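PDB 1PXZ: pectate lyase 1 from Juniperus ashei, which cleaves pectate (polygalacturonate) by elimination, with low activity and calcium as cofactor, and is the major allergen of cedar pollen. Local coordinates for residues 6-11 against 22-27. Sequence-based numbering, arbitrary orientation.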
loop_
_atom_site.group_PDB
_atom_site.type_symbol
_atom_site.label_atom_id
_atom_site.label_comp_id
_atom_site.label_asym_id
_atom_site.label_seq_id
_atom_site.Cartn_x
_atom_site.Cartn_y
_atom_site.Cartn_z
ATOM N N SER A 6 -4.303 -1.654 17.858
ATOM C CA SER A 6 -4.778 -2.020 19.201
ATOM C C SER A 6 -5.029 -3.522 19.332
ATOM O O SER A 6 -4.918 -4.096 20.409
ATOM C CB SER A 6 -6.060 -1.244 19.550
ATOM O OG SER A 6 -7.119 -1.772 18.756
ATOM N N CYS A 7 -5.345 -4.142 18.222
ATOM C CA CYS A 7 -5.728 -5.548 18.135
ATOM C C CYS A 7 -4.527 -6.440 18.395
ATOM O O CYS A 7 -4.710 -7.484 19.023
ATOM C CB CYS A 7 -6.345 -5.803 16.760
ATOM S SG CYS A 7 -6.684 -7.516 16.293
ATOM N N TRP A 8 -3.310 -6.093 17.973
ATOM C CA TRP A 8 -2.193 -7.013 18.219
ATOM C C TRP A 8 -1.130 -6.426 19.123
ATOM O O TRP A 8 -0.144 -7.067 19.517
ATOM C CB TRP A 8 -1.568 -7.442 16.886
ATOM C CG TRP A 8 -0.940 -6.343 16.104
ATOM C CD1 TRP A 8 -1.632 -5.569 15.195
ATOM C CD2 TRP A 8 0.405 -5.862 16.099
ATOM N NE1 TRP A 8 -0.787 -4.642 14.637
ATOM C CE2 TRP A 8 0.467 -4.800 15.173
ATOM C CE3 TRP A 8 1.569 -6.218 16.781
ATOM C CZ2 TRP A 8 1.650 -4.105 14.923
ATOM C CZ3 TRP A 8 2.751 -5.529 16.540
ATOM C CH2 TRP A 8 2.771 -4.480 15.610
ATOM N N ARG A 9 -1.284 -5.164 19.513
ATOM C CA ARG A 9 -0.346 -4.599 20.479
ATOM C C ARG A 9 -0.935 -4.382 21.861
ATOM O O ARG A 9 -0.226 -3.926 22.759
ATOM C CB ARG A 9 0.184 -3.254 19.943
ATOM C CG ARG A 9 0.561 -3.342 18.470
ATOM C CD ARG A 9 1.342 -2.130 17.994
ATOM N NE ARG A 9 2.718 -2.121 18.491
ATOM C CZ ARG A 9 3.652 -1.291 18.028
ATOM N NH1 ARG A 9 3.362 -0.411 17.073
ATOM N NH2 ARG A 9 4.873 -1.359 18.542
ATOM N N GLY A 10 -2.208 -4.672 22.097
ATOM C CA GLY A 10 -2.830 -4.429 23.383
ATOM C C GLY A 10 -2.600 -5.489 24.437
ATOM O O GLY A 10 -2.219 -5.172 25.572
ATOM N N ASP A 11 -2.832 -6.777 24.153
ATOM C CA ASP A 11 -2.559 -7.763 25.211
ATOM C C ASP A 11 -1.846 -8.957 24.573
ATOM O O ASP A 11 -2.242 -10.108 24.733
ATOM C CB ASP A 11 -3.813 -8.213 25.935
ATOM C CG ASP A 11 -4.783 -8.890 24.985
ATOM O OD1 ASP A 11 -4.652 -8.595 23.775
ATOM O OD2 ASP A 11 -5.618 -9.690 25.457
ATOM N N ALA A 22 -2.117 -11.227 11.836
ATOM C CA ALA A 22 -3.001 -11.546 10.725
ATOM C C ALA A 22 -4.478 -11.522 11.130
ATOM O O ALA A 22 -5.341 -11.514 10.255
ATOM C CB ALA A 22 -2.650 -12.904 10.124
ATOM N N ASP A 23 -4.786 -11.491 12.414
ATOM C CA ASP A 23 -6.186 -11.424 12.834
ATOM C C ASP A 23 -6.701 -9.994 12.874
ATOM O O ASP A 23 -7.843 -9.754 13.274
ATOM C CB ASP A 23 -6.373 -12.002 14.243
ATOM C CG ASP A 23 -5.966 -13.459 14.348
ATOM O OD1 ASP A 23 -6.013 -14.154 13.317
ATOM O OD2 ASP A 23 -5.593 -13.903 15.454
ATOM N N CYS A 24 -5.893 -9.008 12.501
ATOM C CA CYS A 24 -6.210 -7.633 12.887
ATOM C C CYS A 24 -6.417 -6.685 11.725
ATOM O O CYS A 24 -6.550 -5.468 11.955
ATOM C CB CYS A 24 -5.059 -7.128 13.777
ATOM S SG CYS A 24 -4.922 -8.096 15.319
ATOM N N ALA A 25 -6.461 -7.194 10.506
ATOM C CA ALA A 25 -6.687 -6.303 9.366
ATOM C C ALA A 25 -8.127 -5.776 9.367
ATOM O O ALA A 25 -9.035 -6.509 9.772
ATOM C CB ALA A 25 -6.385 -7.028 8.061
ATOM N N VAL A 26 -8.309 -4.546 8.921
ATOM C CA VAL A 26 -9.603 -3.883 8.785
ATOM C C VAL A 26 -9.741 -3.387 7.343
ATOM O O VAL A 26 -8.767 -3.372 6.581
ATOM C CB VAL A 26 -9.857 -2.720 9.761
ATOM C CG1 VAL A 26 -9.708 -3.211 11.207
ATOM C CG2 VAL A 26 -8.937 -1.534 9.532
ATOM N N GLY A 27 -10.964 -2.998 6.950
ATOM C CA GLY A 27 -11.102 -2.474 5.597
ATOM C C GLY A 27 -11.246 -3.590 4.585
ATOM O O GLY A 27 -11.464 -4.738 4.971
#
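The disulfide Cys7-Cys24 ties the short N-terminal helix 5-9 to the loop that leads into the first strand of the parallel beta-helix, 39-43. Cys7 SG and Cys24 SG are 2.1 Å apart, and the torsion about the S-S bond is -71°. The CA atoms of Cys7 and Cys24 lie 5.7 Å apart. Cys24 SG, anti to its carbonyl carbon (chi1 -63°), meets Cys7 SG, which is anti to its backbone N (chi1 171°). Cys24 is buried and Cys7 partly exposed. The bridge closes a ring from Cys7 to Cys24; sixteen residues lie between the two cysteines, and residues 12-21 form neither alpha-helix nor strand. It thus fastens the N-terminal arm of this polysaccharide lyase family 1 fold covalently, away from the probable calcium-binding aspartates and the predicted active-site arginine. Trp8 packs beside the bridge. Its CB is 3.8 Å from Cys24 SG, and its CD1 is 4.0 Å from Cys24 CB. Cys24 SG lies at the edge of the indole, 5.2 Å from the centre of the five-membered ring of Trp8 and close to the ring plane, in a sulfur-aromatic contact. Arg9 CG sits over one face of the buried Trp8 ring, 3.3 Å above its plane. Arg95 makes a cation-pi contact with Trp8, and Leu21 also touches its side chain. Further along 22-27, Val26 O accepts a hydrogen bond from Thr186 OG1, and Gly27 pairs through its backbone with Glu325.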